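Local coordinates for probable glutamine-binding lipoprotein GlnH (GLNBP) (Mycobacterium tuberculosis, PDB 6H20) that binds the amino acids aspartate, glutamate and asparagine between two lobes and probably senses them outside the cell to regulate protein kinase G signalling and glutamate metabolism, at residues 105-110 and 129-134; 122-127 and 135-140; 173-178 and 229-234; 237-242 and 248-253. All coordinates share one frame; numbering follows the deposited sequence.

Contact 1: residues 105-110 and 129-134; sequences ERVTAL and RKLVNF. With ASN (asparagine), chain B.
In the lobe of this solute-binding protein that supplies Arg106 to the amino-acid pocket, helix 106-111 packs on strand 132-134 and the residue before it, through Val107 and Leu110 on one side and Leu131 and Val132 on the other. The contact is wholly apolar across the two segments. Val107 turns its CG1 methyl, anti to the backbone N (chi1 163°), to the opposite segment, where it meets Leu131 CD1 at 3.9 Å and also Val132 CG1. The side chains of Val107 and Leu131 run nearly perpendicular, at the more exposed end. Deeper in, Val132 CG1 lies 3.8 Å from Leu110 CB and also touches Leu110 CD1, so a beta-branched residue that suits a strand lies against a helical leucine.

One residue before Val107, Arg106 leaves the same helix in another direction and grips the bound asparagine with two nitrogens. Its NH1 reaches the ligand OD1 at 2.8 Å, while NH2 bonds the ligand carboxylate O at 3.0 Å, nearly straight (160°) and in the guanidinium plane. Ala103 O accepts from NE and Lys120 O from NH1, which fixes the rotation of the flat group. On the strand side, Asn133 OD1 accepts from both Arg129 NH1 (3.0 Å) and Phe134 N. A helix start that packs on the sheet while presenting an arginine to the ligand belongs to the binding cleft of this type II periplasmic-binding-protein fold.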
loop_
_atom_site.group_PDB
_atom_site.type_symbol
_atom_site.label_atom_id
_atom_site.label_comp_id
_atom_site.label_asym_id
_atom_site.label_seq_id
_atom_site.Cartn_x
_atom_site.Cartn_y
_atom_site.Cartn_z
ATOM N N GLU A 105 -3.629 5.896 -9.642
ATOM C CA GLU A 105 -4.347 7.151 -9.423
ATOM C C GLU A 105 -4.131 7.756 -8.042
ATOM O O GLU A 105 -4.722 8.800 -7.744
ATOM C CB GLU A 105 -5.853 6.944 -9.633
ATOM C CG GLU A 105 -6.244 6.551 -11.053
ATOM C CD GLU A 105 -7.664 5.999 -11.174
ATOM O OE1 GLU A 105 -8.213 5.448 -10.199
ATOM O OE2 GLU A 105 -8.238 6.101 -12.280
ATOM N N ARG A 106 -3.330 7.125 -7.180
ATOM C CA ARG A 106 -3.175 7.637 -5.819
ATOM C C ARG A 106 -2.556 9.030 -5.799
ATOM O O ARG A 106 -3.014 9.902 -5.057
ATOM C CB ARG A 106 -2.314 6.678 -4.997
ATOM C CG ARG A 106 -2.980 5.345 -4.742
ATOM C CD ARG A 106 -2.009 4.362 -4.046
ATOM N NE ARG A 106 -0.948 3.944 -4.964
ATOM C CZ ARG A 106 -0.079 2.965 -4.697
ATOM N NH1 ARG A 106 -0.140 2.322 -3.533
ATOM N NH2 ARG A 106 0.848 2.628 -5.590
ATOM N N VAL A 107 -1.510 9.258 -6.598
ATOM C CA VAL A 107 -0.855 10.565 -6.584
ATOM C C VAL A 107 -1.773 11.633 -7.167
ATOM O O VAL A 107 -1.902 12.733 -6.609
ATOM C CB VAL A 107 0.504 10.508 -7.308
ATOM C CG1 VAL A 107 0.991 11.919 -7.657
ATOM C CG2 VAL A 107 1.524 9.785 -6.446
ATOM N N THR A 108 -2.438 11.326 -8.286
ATOM C CA THR A 108 -3.277 12.327 -8.938
ATOM C C THR A 108 -4.435 12.757 -8.048
ATOM O O THR A 108 -4.758 13.945 -7.978
ATOM C CB THR A 108 -3.795 11.795 -10.276
ATOM O OG1 THR A 108 -2.687 11.562 -11.148
ATOM C CG2 THR A 108 -4.716 12.814 -10.921
ATOM N N ALA A 109 -5.073 11.816 -7.351
ATOM C CA ALA A 109 -6.187 12.203 -6.491
ATOM C C ALA A 109 -5.735 13.147 -5.393
ATOM O O ALA A 109 -6.480 14.052 -5.007
ATOM C CB ALA A 109 -6.853 10.966 -5.896
ATOM N N LEU A 110 -4.519 12.957 -4.882
ATOM C CA LEU A 110 -3.999 13.862 -3.864
ATOM C C LEU A 110 -3.668 15.224 -4.460
ATOM O O LEU A 110 -3.987 16.263 -3.865
ATOM C CB LEU A 110 -2.785 13.219 -3.198
ATOM C CG LEU A 110 -3.125 12.018 -2.318
ATOM C CD1 LEU A 110 -1.866 11.236 -1.964
ATOM C CD2 LEU A 110 -3.843 12.490 -1.073
ATOM N N ARG A 129 7.564 11.768 -3.113
ATOM C CA ARG A 129 7.630 12.926 -2.231
ATOM C C ARG A 129 7.822 14.237 -2.980
ATOM O O ARG A 129 7.595 15.304 -2.392
ATOM C CB ARG A 129 8.726 12.723 -1.193
ATOM C CG ARG A 129 8.205 12.053 0.056
ATOM C CD ARG A 129 9.085 12.351 1.254
ATOM N NE ARG A 129 8.480 11.972 2.532
ATOM C CZ ARG A 129 7.570 12.695 3.182
ATOM N NH1 ARG A 129 7.130 13.839 2.671
ATOM N NH2 ARG A 129 7.098 12.276 4.350
ATOM N N LYS A 130 8.240 14.189 -4.247
ATOM C CA LYS A 130 8.259 15.400 -5.064
ATOM C C LYS A 130 6.851 15.881 -5.384
ATOM O O LYS A 130 6.668 17.053 -5.741
ATOM C CB LYS A 130 8.984 15.127 -6.384
ATOM C CG LYS A 130 10.471 14.839 -6.259
ATOM C CD LYS A 130 11.069 14.475 -7.612
ATOM C CE LYS A 130 12.534 14.109 -7.482
ATOM N NZ LYS A 130 13.411 14.931 -8.354
ATOM N N LEU A 131 5.856 15.001 -5.272
ATOM C CA LEU A 131 4.495 15.268 -5.712
ATOM C C LEU A 131 3.458 15.276 -4.598
ATOM O O LEU A 131 2.463 15.993 -4.718
ATOM C CB LEU A 131 4.066 14.231 -6.764
ATOM C CG LEU A 131 5.012 14.085 -7.950
ATOM C CD1 LEU A 131 4.572 12.929 -8.834
ATOM C CD2 LEU A 131 5.057 15.388 -8.739
ATOM N N VAL A 132 3.635 14.477 -3.542
ATOM C CA VAL A 132 2.681 14.406 -2.444
ATOM C C VAL A 132 3.445 14.348 -1.129
ATOM O O VAL A 132 4.651 14.099 -1.094
ATOM C CB VAL A 132 1.747 13.180 -2.551
ATOM C CG1 VAL A 132 0.987 13.196 -3.873
ATOM C CG2 VAL A 132 2.541 11.877 -2.407
ATOM N N ASN A 133 2.722 14.561 -0.036
ATOM C CA ASN A 133 3.285 14.379 1.292
ATOM C C ASN A 133 2.904 13.008 1.850
ATOM O O ASN A 133 2.021 12.323 1.339
ATOM C CB ASN A 133 2.818 15.489 2.231
ATOM C CG ASN A 133 3.955 16.072 3.003
ATOM O OD1 ASN A 133 4.730 15.330 3.600
ATOM N ND2 ASN A 133 4.096 17.391 2.967
ATOM N N PHE A 134 3.578 12.620 2.931
ATOM C CA PHE A 134 3.296 11.348 3.584
ATOM C C PHE A 134 3.415 11.505 5.090
ATOM O O PHE A 134 4.240 12.275 5.592
ATOM C CB PHE A 134 4.296 10.248 3.198
ATOM C CG PHE A 134 4.181 9.777 1.772
ATOM C CD1 PHE A 134 3.220 8.836 1.406
ATOM C CD2 PHE A 134 5.058 10.241 0.809
ATOM C CE1 PHE A 134 3.128 8.381 0.092
ATOM C CE2 PHE A 134 4.971 9.803 -0.509
ATOM C CZ PHE A 134 4.007 8.860 -0.867
HETATM N N ASN B . 3.266 -0.680 -2.073
HETATM C CA ASN B . 3.467 -0.715 -3.521
HETATM C C ASN B . 3.331 0.689 -4.082
HETATM O O ASN B . 3.234 0.868 -5.310
HETATM C CB ASN B . 2.469 -1.664 -4.187
HETATM C CG ASN B . 1.047 -1.166 -4.112
HETATM O OD1 ASN B . 0.707 -0.292 -3.321
HETATM N ND2 ASN B . 0.211 -1.703 -4.969
HETATM O OXT ASN B . 3.318 1.651 -3.284
#

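Contact 2: residues 122-127 and 135-140. With ASN (asparagine), chain B.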
loop_
_atom_site.group_PDB
_atom_site.type_symbol
_atom_site.label_atom_id
_atom_site.label_comp_id
_atom_site.label_asym_id
_atom_site.label_seq_id
_atom_site.Cartn_x
_atom_site.Cartn_y
_atom_site.Cartn_z
ATOM N N MET A 122 0.599 2.490 0.411
ATOM C CA MET A 122 1.298 3.456 -0.433
ATOM C C MET A 122 2.737 3.607 0.037
ATOM O O MET A 122 3.007 4.286 1.034
ATOM C CB MET A 122 0.578 4.801 -0.464
ATOM C CG MET A 122 1.055 5.678 -1.603
ATOM S SD MET A 122 0.032 7.137 -1.724
ATOM C CE MET A 122 0.801 7.926 -3.129
ATOM N N SER A 123 3.666 2.981 -0.690
ATOM C CA SER A 123 5.076 3.077 -0.325
ATOM C C SER A 123 5.578 4.509 -0.442
ATOM O O SER A 123 5.320 5.211 -1.425
ATOM C CB SER A 123 5.927 2.185 -1.217
ATOM O OG SER A 123 5.580 0.838 -0.996
ATOM N N ILE A 124 6.319 4.926 0.574
ATOM C CA ILE A 124 6.900 6.262 0.625
ATOM C C ILE A 124 8.202 6.225 -0.162
ATOM O O ILE A 124 9.122 5.479 0.188
ATOM C CB ILE A 124 7.173 6.662 2.079
ATOM C CG1 ILE A 124 5.895 6.686 2.925
ATOM C CG2 ILE A 124 7.881 8.029 2.145
ATOM C CD1 ILE A 124 6.174 6.546 4.450
ATOM N N THR A 125 8.291 7.034 -1.216
ATOM C CA THR A 125 9.499 7.094 -2.033
ATOM C C THR A 125 9.892 8.548 -2.267
ATOM O O THR A 125 9.073 9.466 -2.159
ATOM C CB THR A 125 9.329 6.408 -3.401
ATOM O OG1 THR A 125 8.422 7.168 -4.210
ATOM C CG2 THR A 125 8.811 4.964 -3.238
ATOM N N CYS A 126 11.156 8.743 -2.639
ATOM C CA CYS A 126 11.625 10.092 -2.935
ATOM C C CYS A 126 10.919 10.673 -4.152
ATOM O O CYS A 126 10.549 11.855 -4.158
ATOM C CB CYS A 126 13.135 10.083 -3.128
ATOM S SG CYS A 126 14.003 9.867 -1.565
ATOM N N GLU A 127 10.717 9.863 -5.196
ATOM C CA GLU A 127 10.012 10.365 -6.371
ATOM C C GLU A 127 8.588 10.782 -6.023
ATOM O O GLU A 127 8.111 11.830 -6.476
ATOM C CB GLU A 127 10.011 9.317 -7.486
ATOM C CG GLU A 127 11.294 9.280 -8.300
ATOM C CD GLU A 127 11.693 10.644 -8.842
ATOM O OE1 GLU A 127 12.743 11.171 -8.416
ATOM O OE2 GLU A 127 10.957 11.191 -9.693
ATOM N N SER A 135 2.603 10.731 5.803
ATOM C CA SER A 135 2.787 10.487 7.224
ATOM C C SER A 135 4.054 9.672 7.463
ATOM O O SER A 135 4.729 9.218 6.532
ATOM C CB SER A 135 1.623 9.658 7.769
ATOM O OG SER A 135 1.676 8.323 7.269
ATOM N N THR A 136 4.368 9.485 8.747
ATOM C CA THR A 136 5.362 8.496 9.132
ATOM C C THR A 136 4.901 7.092 8.725
ATOM O O THR A 136 3.746 6.856 8.344
ATOM C CB THR A 136 5.593 8.527 10.641
ATOM O OG1 THR A 136 4.348 8.330 11.331
ATOM C CG2 THR A 136 6.227 9.860 11.065
ATOM N N VAL A 137 5.827 6.138 8.820
ATOM C CA VAL A 137 5.565 4.782 8.338
ATOM C C VAL A 137 4.599 4.073 9.276
ATOM O O VAL A 137 4.829 4.012 10.491
ATOM C CB VAL A 137 6.887 4.005 8.239
ATOM C CG1 VAL A 137 6.637 2.540 7.841
ATOM C CG2 VAL A 137 7.848 4.691 7.284
ATOM N N TYR A 138 3.527 3.491 8.715
ATOM C CA TYR A 138 2.586 2.733 9.534
ATOM C C TYR A 138 2.663 1.221 9.346
ATOM O O TYR A 138 2.060 0.480 10.135
ATOM C CB TYR A 138 1.138 3.238 9.346
ATOM C CG TYR A 138 0.487 2.910 8.017
ATOM C CD1 TYR A 138 -0.166 1.700 7.815
ATOM C CD2 TYR A 138 0.505 3.835 6.975
ATOM C CE1 TYR A 138 -0.770 1.419 6.601
ATOM C CE2 TYR A 138 -0.104 3.559 5.752
ATOM C CZ TYR A 138 -0.729 2.335 5.579
ATOM O OH TYR A 138 -1.323 2.065 4.373
ATOM N N LEU A 139 3.408 0.745 8.355
ATOM C CA LEU A 139 3.633 -0.683 8.178
ATOM C C LEU A 139 4.794 -0.803 7.212
ATOM O O LEU A 139 4.862 -0.041 6.248
ATOM C CB LEU A 139 2.391 -1.348 7.568
ATOM C CG LEU A 139 2.427 -2.876 7.470
ATOM C CD1 LEU A 139 2.415 -3.490 8.851
ATOM C CD2 LEU A 139 1.225 -3.369 6.668
ATOM N N ASP A 140 5.711 -1.734 7.474
ATOM C CA ASP A 140 6.887 -1.907 6.625
ATOM C C ASP A 140 6.839 -3.280 5.970
ATOM O O ASP A 140 6.996 -4.302 6.649
ATOM C CB ASP A 140 8.177 -1.738 7.425
ATOM C CG ASP A 140 9.399 -1.719 6.540
ATOM O OD1 ASP A 140 9.342 -1.077 5.467
ATOM O OD2 ASP A 140 10.422 -2.342 6.914
HETATM N N ASN B . 3.266 -0.680 -2.073
HETATM C CA ASN B . 3.467 -0.715 -3.521
HETATM C C ASN B . 3.331 0.689 -4.082
HETATM O O ASN B . 3.234 0.868 -5.310
HETATM C CB ASN B . 2.469 -1.664 -4.187
HETATM C CG ASN B . 1.047 -1.166 -4.112
HETATM O OD1 ASN B . 0.707 -0.292 -3.321
HETATM N ND2 ASN B . 0.211 -1.703 -4.969
HETATM O OXT ASN B . 3.318 1.651 -3.284
HETATM O O HOH W 1 -1.088 3.926 2.342
#
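Apolar contact between 122-127 and 135-140 centres on Ile124, whose CD1 end lies 3.8 Å from Val137 CG2 and 3.7 Å from the backbone Ser135 O. Ile124 carries CG1 anti to its carbonyl carbon (chi1 -60°), and the extended chi2 sends CD1 on to the turn that precedes strand 139-148. A long, branched apolar residue suits this buried place, as does the compact Val137 that meets it at a slant.

Polar contact between the segments runs through a single water. It accepts from Met122 N at 2.9 Å and donates to Tyr138 OH at 2.8 Å, lying in the plane of the tyrosine ring at its edge; Asp78 is the other partner of that hydroxyl. Within the turn, Ser135 OG donates to Thr136 O.

Segment 122-127 also forms one wall of the ligand cleft between the lobes of the solute-binding fold. Ser123 N donates to the asparagine OXT at 2.9 Å, an almost straight bond of 163°, and the ligand amino N donates to Ser123 OG at 3.0 Å. Ser123 thus meets the alpha-carboxylate with its backbone N-H and the alpha-amino group with its hydroxyl, whose OG also bonds Gln233. Further along, Thr125 occupies the N-cap of helix 126-129, its OG1 accepting from Arg128 N, and Cys126 is joined by a disulfide to Cys25.

Contact 3: residues 173-178 and 229-234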
loop_
_atom_site.group_PDB
_atom_site.type_symbol
_atom_site.label_atom_id
_atom_site.label_comp_id
_atom_site.label_asym_id
_atom_site.label_seq_id
_atom_site.Cartn_x
_atom_site.Cartn_y
_atom_site.Cartn_z
ATOM N N LEU A 173 6.294 -2.715 -10.136
ATOM C CA LEU A 173 6.645 -2.708 -11.550
ATOM C C LEU A 173 8.061 -2.196 -11.742
ATOM O O LEU A 173 8.853 -2.785 -12.484
ATOM C CB LEU A 173 5.643 -1.830 -12.304
ATOM C CG LEU A 173 5.901 -1.493 -13.773
ATOM C CD1 LEU A 173 6.181 -2.742 -14.594
ATOM C CD2 LEU A 173 4.702 -0.726 -14.339
ATOM N N ARG A 174 8.409 -1.107 -11.048
ATOM C CA ARG A 174 9.745 -0.541 -11.186
ATOM C C ARG A 174 10.828 -1.545 -10.801
ATOM O O ARG A 174 11.868 -1.631 -11.465
ATOM C CB ARG A 174 9.850 0.741 -10.356
ATOM C CG ARG A 174 11.236 1.364 -10.341
ATOM C CD ARG A 174 11.656 1.877 -11.713
ATOM N NE ARG A 174 12.985 2.493 -11.671
ATOM C CZ ARG A 174 14.122 1.809 -11.573
ATOM N NH1 ARG A 174 15.285 2.447 -11.535
ATOM N NH2 ARG A 174 14.099 0.485 -11.514
ATOM N N ARG A 175 10.585 -2.350 -9.762
ATOM C CA ARG A 175 11.589 -3.324 -9.336
ATOM C C ARG A 175 11.714 -4.481 -10.328
ATOM O O ARG A 175 12.823 -4.956 -10.601
ATOM C CB ARG A 175 11.238 -3.836 -7.938
ATOM C CG ARG A 175 12.129 -4.973 -7.430
ATOM C CD ARG A 175 13.581 -4.529 -7.338
ATOM N NE ARG A 175 14.470 -5.600 -6.882
ATOM C CZ ARG A 175 15.038 -6.500 -7.680
ATOM N NH1 ARG A 175 14.805 -6.482 -8.989
ATOM N NH2 ARG A 175 15.838 -7.426 -7.168
ATOM N N ILE A 176 10.593 -4.960 -10.869
ATOM C CA ILE A 176 10.646 -6.011 -11.887
ATOM C C ILE A 176 11.358 -5.525 -13.147
ATOM O O ILE A 176 11.983 -6.318 -13.868
ATOM C CB ILE A 176 9.220 -6.520 -12.180
ATOM C CG1 ILE A 176 8.640 -7.166 -10.927
ATOM C CG2 ILE A 176 9.213 -7.494 -13.357
ATOM C CD1 ILE A 176 9.495 -8.226 -10.335
ATOM N N ARG A 177 11.280 -4.222 -13.442
ATOM C CA ARG A 177 11.972 -3.677 -14.609
ATOM C C ARG A 177 13.490 -3.681 -14.456
ATOM O O ARG A 177 14.193 -3.384 -15.428
ATOM C CB ARG A 177 11.471 -2.261 -14.905
ATOM C CG ARG A 177 10.070 -2.213 -15.493
ATOM C CD ARG A 177 10.099 -2.332 -17.021
ATOM N NE ARG A 177 10.600 -1.102 -17.628
ATOM C CZ ARG A 177 11.796 -0.985 -18.195
ATOM N NH1 ARG A 177 12.609 -2.030 -18.246
ATOM N NH2 ARG A 177 12.182 0.178 -18.707
ATOM N N GLU A 178 14.014 -3.996 -13.270
ATOM C CA GLU A 178 15.450 -4.119 -13.070
ATOM C C GLU A 178 15.980 -5.498 -13.408
ATOM O O GLU A 178 17.196 -5.656 -13.553
ATOM C CB GLU A 178 15.830 -3.787 -11.625
ATOM C CG GLU A 178 15.554 -2.353 -11.252
ATOM C CD GLU A 178 15.753 -2.082 -9.772
ATOM O OE1 GLU A 178 16.286 -2.962 -9.060
ATOM O OE2 GLU A 178 15.370 -0.982 -9.326
ATOM N N ASP A 229 13.909 -10.800 0.148
ATOM C CA ASP A 229 13.393 -9.441 0.139
ATOM C C ASP A 229 13.976 -8.709 -1.066
ATOM O O ASP A 229 15.199 -8.618 -1.214
ATOM C CB ASP A 229 13.806 -8.750 1.438
ATOM C CG ASP A 229 12.978 -9.190 2.628
ATOM O OD1 ASP A 229 11.952 -9.888 2.459
ATOM O OD2 ASP A 229 13.357 -8.825 3.757
ATOM N N MET A 230 13.108 -8.210 -1.948
ATOM C CA MET A 230 13.544 -7.592 -3.193
ATOM C C MET A 230 13.556 -6.068 -3.149
ATOM O O MET A 230 14.215 -5.448 -3.997
ATOM C CB MET A 230 12.628 -8.009 -4.351
ATOM C CG MET A 230 12.641 -9.512 -4.631
ATOM S SD MET A 230 11.314 -9.990 -5.758
ATOM C CE MET A 230 11.771 -9.085 -7.221
ATOM N N ALA A 231 12.859 -5.455 -2.189
ATOM C CA ALA A 231 12.752 -4.001 -2.106
ATOM C C ALA A 231 11.859 -3.605 -0.947
ATOM O O ALA A 231 10.708 -4.044 -0.873
ATOM C CB ALA A 231 12.138 -3.424 -3.383
ATOM N N ASP A 232 12.372 -2.758 -0.059
ATOM C CA ASP A 232 11.589 -2.290 1.076
ATOM C C ASP A 232 10.384 -1.476 0.613
ATOM O O ASP A 232 10.446 -0.733 -0.375
ATOM C CB ASP A 232 12.474 -1.391 1.940
ATOM C CG ASP A 232 11.766 -0.900 3.172
ATOM O OD1 ASP A 232 11.246 -1.762 3.906
ATOM O OD2 ASP A 232 11.737 0.335 3.405
ATOM N N GLN A 233 9.281 -1.604 1.355
ATOM C CA GLN A 233 8.018 -0.935 1.031
ATOM C C GLN A 233 7.452 -0.337 2.308
ATOM O O GLN A 233 6.614 -0.942 2.991
ATOM C CB GLN A 233 7.024 -1.927 0.412
ATOM C CG GLN A 233 7.609 -2.737 -0.744
ATOM C CD GLN A 233 7.907 -1.912 -1.992
ATOM O OE1 GLN A 233 7.269 -0.891 -2.255
ATOM N NE2 GLN A 233 8.871 -2.369 -2.777
ATOM N N PRO A 234 7.898 0.859 2.677
ATOM C CA PRO A 234 7.389 1.490 3.904
ATOM C C PRO A 234 6.114 2.270 3.621
ATOM O O PRO A 234 6.155 3.281 2.905
ATOM C CB PRO A 234 8.544 2.414 4.321
ATOM C CG PRO A 234 9.214 2.801 2.983
ATOM C CD PRO A 234 8.888 1.695 1.969
#
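Arg175 and Met230 cross at about a right angle where helix 171-176 packs on the residues leading into strand 232-240, in the second lobe of the type II periplasmic-binding-protein fold. The guanidinium of Arg175 is engaged in two ways. At its edge and nearly in its plane, NE donates to the backbone Met230 O at 2.9 Å (154°), the donor standing tilted from the carbonyl plane. Over one face sits Met230 CE, 4.2 Å above the centre of the group. The Arg175 chain starts anti to the backbone N (chi1 174°) and bends at chi2, which brings its aliphatic part past Ala231, with CG 4.3 Å from Ala231 CB; the small alanine suits a place that the arginine stem passes over. Arginine serves here because it offers both an apolar stem and a flat polar end.

Met230 is bent as well, at chi3, and its flexible thioether carries the terminal methyl over the arginine and on to Ile176. On the helix side, Glu178 OE2 forms a salt bridge with Arg174 NH2 at 2.9 Å. Its charge also lies near Arg175, but that pair is long and no N-H is directed at the oxygen. Ile176 meets the methionine obliquely at the buried end of the contact, with CD1 4.0 Å from Met230 CE.

Contact 4: residues 237-242 and 248-253; sequences VGINLD and RFVNGT
Val250, on helix 244-259, puts its two methyls against two residues of the facing strand. CG1 lies 3.9 Å from Val237 CG2 and almost as near to Val237 CB, the two valines leaning across each other. CG2 stands 4.0 Å from Ile239 CD1, and here the side chains reach toward each other tip to tip. With CG1 anti to the backbone N (chi1 173°), the fork of Val250 is turned so that one methyl faces Val237 and the other Ile239. On the strand, Ile239 has its CG1 branch anti to the carbonyl carbon and chi2 extended at 162°, carrying CD1 out to meet the Val250 methyl. No hydrogen bond joins the segments, and all three touching residues are buried, as befits branched apolar side chains between a sheet and a helix.

Alternation of side chains along strand 232-240 explains the spacing: Val237 and Ile239 point to the helix, with Gly238 between them. This is the strand-then-helix connection of an alpha/beta lobe, the helix returning across one face of the sheet. The other neighbours of Val237 and Ile239 include Ile117 of strand 117-118, and Ile239 also rests on Leu246 and Val247 earlier in the same helix.

Further out, backbone hydrogen bonds to Ser135, Val118 and Asn133 set the strand in its sheet. At its end Asn240 OD1 accepts from Asp242 N at 2.9 Å (154°), an Asx turn between the strand and helix 244-259. On the helix, Asn251 OD1 accepts from Thr136 N, and Arg248 forms a salt bridge with Asp287 at the C-terminus.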
loop_
_atom_site.group_PDB
_atom_site.type_symbol
_atom_site.label_atom_id
_atom_site.label_comp_id
_atom_site.label_asym_id
_atom_site.label_seq_id
_atom_site.Cartn_x
_atom_site.Cartn_y
_atom_site.Cartn_z
ATOM N N VAL A 237 0.589 7.197 4.923
ATOM C CA VAL A 237 -0.673 7.821 4.531
ATOM C C VAL A 237 -0.336 8.966 3.591
ATOM O O VAL A 237 0.434 9.862 3.946
ATOM C CB VAL A 237 -1.443 8.328 5.758
ATOM C CG1 VAL A 237 -2.692 9.102 5.327
ATOM C CG2 VAL A 237 -1.781 7.176 6.683
ATOM N N GLY A 238 -0.889 8.923 2.377
ATOM C CA GLY A 238 -0.604 9.942 1.376
ATOM C C GLY A 238 -1.511 11.150 1.561
ATOM O O GLY A 238 -2.701 11.013 1.827
ATOM N N ILE A 239 -0.911 12.338 1.456
ATOM C CA ILE A 239 -1.560 13.603 1.772
ATOM C C ILE A 239 -1.138 14.609 0.712
ATOM O O ILE A 239 -0.039 14.524 0.158
ATOM C CB ILE A 239 -1.148 14.061 3.198
ATOM C CG1 ILE A 239 -1.732 13.101 4.239
ATOM C CG2 ILE A 239 -1.587 15.512 3.477
ATOM C CD1 ILE A 239 -1.087 13.172 5.610
ATOM N N ASN A 240 -2.021 15.564 0.418
ATOM C CA ASN A 240 -1.667 16.611 -0.534
ATOM C C ASN A 240 -0.389 17.320 -0.090
ATOM O O ASN A 240 -0.187 17.595 1.098
ATOM C CB ASN A 240 -2.813 17.611 -0.681
ATOM C CG ASN A 240 -2.441 18.787 -1.555
ATOM O OD1 ASN A 240 -1.831 19.755 -1.088
ATOM N ND2 ASN A 240 -2.813 18.720 -2.829
ATOM N N LEU A 241 0.480 17.603 -1.066
ATOM C CA LEU A 241 1.822 18.110 -0.783
ATOM C C LEU A 241 1.806 19.309 0.154
ATOM O O LEU A 241 2.692 19.452 1.005
ATOM C CB LEU A 241 2.512 18.489 -2.095
ATOM C CG LEU A 241 3.952 18.988 -2.007
ATOM C CD1 LEU A 241 4.840 17.920 -1.377
ATOM C CD2 LEU A 241 4.451 19.353 -3.395
ATOM N N ASP A 242 0.810 20.180 0.015
ATOM C CA ASP A 242 0.804 21.431 0.757
ATOM C C ASP A 242 0.058 21.360 2.079
ATOM O O ASP A 242 0.144 22.310 2.863
ATOM C CB ASP A 242 0.211 22.544 -0.103
ATOM C CG ASP A 242 1.050 22.832 -1.325
ATOM O OD1 ASP A 242 2.294 22.825 -1.202
ATOM O OD2 ASP A 242 0.466 23.051 -2.410
ATOM N N ARG A 248 0.915 16.492 10.102
ATOM C CA ARG A 248 1.134 16.476 11.546
ATOM C C ARG A 248 -0.020 15.803 12.273
ATOM O O ARG A 248 0.203 15.038 13.215
ATOM C CB ARG A 248 1.360 17.893 12.078
ATOM C CG ARG A 248 2.540 18.589 11.443
ATOM C CD ARG A 248 2.772 19.936 12.120
ATOM N NE ARG A 248 3.781 20.736 11.430
ATOM C CZ ARG A 248 5.092 20.607 11.619
ATOM N NH1 ARG A 248 5.557 19.702 12.475
ATOM N NH2 ARG A 248 5.940 21.378 10.944
ATOM N N PHE A 249 -1.260 16.068 11.846
ATOM C CA PHE A 249 -2.415 15.453 12.492
ATOM C C PHE A 249 -2.358 13.933 12.379
ATOM O O PHE A 249 -2.499 13.219 13.384
ATOM C CB PHE A 249 -3.726 15.985 11.890
ATOM C CG PHE A 249 -4.947 15.536 12.640
ATOM C CD1 PHE A 249 -5.500 14.269 12.418
ATOM C CD2 PHE A 249 -5.514 16.358 13.609
ATOM C CE1 PHE A 249 -6.606 13.847 13.137
ATOM C CE2 PHE A 249 -6.612 15.946 14.326
ATOM C CZ PHE A 249 -7.159 14.689 14.097
ATOM N N VAL A 250 -2.170 13.417 11.158
ATOM C CA VAL A 250 -2.105 11.966 10.966
ATOM C C VAL A 250 -0.941 11.371 11.745
ATOM O O VAL A 250 -1.053 10.284 12.323
ATOM C CB VAL A 250 -2.028 11.629 9.465
ATOM C CG1 VAL A 250 -1.788 10.139 9.261
ATOM C CG2 VAL A 250 -3.325 12.056 8.762
ATOM N N ASN A 251 0.183 12.077 11.807
ATOM C CA ASN A 251 1.291 11.541 12.588
ATOM C C ASN A 251 0.940 11.464 14.065
ATOM O O ASN A 251 1.421 10.563 14.766
ATOM C CB ASN A 251 2.565 12.348 12.327
ATOM C CG ASN A 251 3.132 12.063 10.950
ATOM O OD1 ASN A 251 2.786 11.043 10.343
ATOM N ND2 ASN A 251 4.014 12.925 10.461
ATOM N N GLY A 252 0.096 12.384 14.549
ATOM C CA GLY A 252 -0.434 12.252 15.894
ATOM C C GLY A 252 -1.265 10.991 16.070
ATOM O O GLY A 252 -1.118 10.273 17.068
ATOM N N THR A 253 -2.147 10.699 15.103
ATOM C CA THR A 253 -2.911 9.454 15.149
ATOM C C THR A 253 -1.986 8.252 15.185
ATOM O O THR A 253 -2.213 7.301 15.947
ATOM C CB THR A 253 -3.837 9.340 13.929
ATOM O OG1 THR A 253 -4.712 10.476 13.882
ATOM C CG2 THR A 253 -4.682 8.072 14.033
#

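In the fold
Contacts 2 and 4 are buried throughout, whereas contact 1 runs from buried Leu110 and Val132 out to exposed Leu131, and contact 3 from buried Ile176 to partly exposed residues. Contacts 3 and 4 use opposite ends of strand 232-240, their centres about 25 Å apart, so this strand, interrupted by an irregularity, reaches both lobes. Strand 132-134 of contact 1 pairs with it, through Asn133 N and Ile239 O of contact 4. Contacts 1 and 2 touch each other, Phe134 on Ile124, and both bind the asparagine. Chemistry follows place: contacts 1 and 4 join their segments by apolar packing alone, contact 2 adds a water bridge, and contact 3 relies on an arginine-to-carbonyl bond. Gln233 links contact 3 to Ser123 of contact 2.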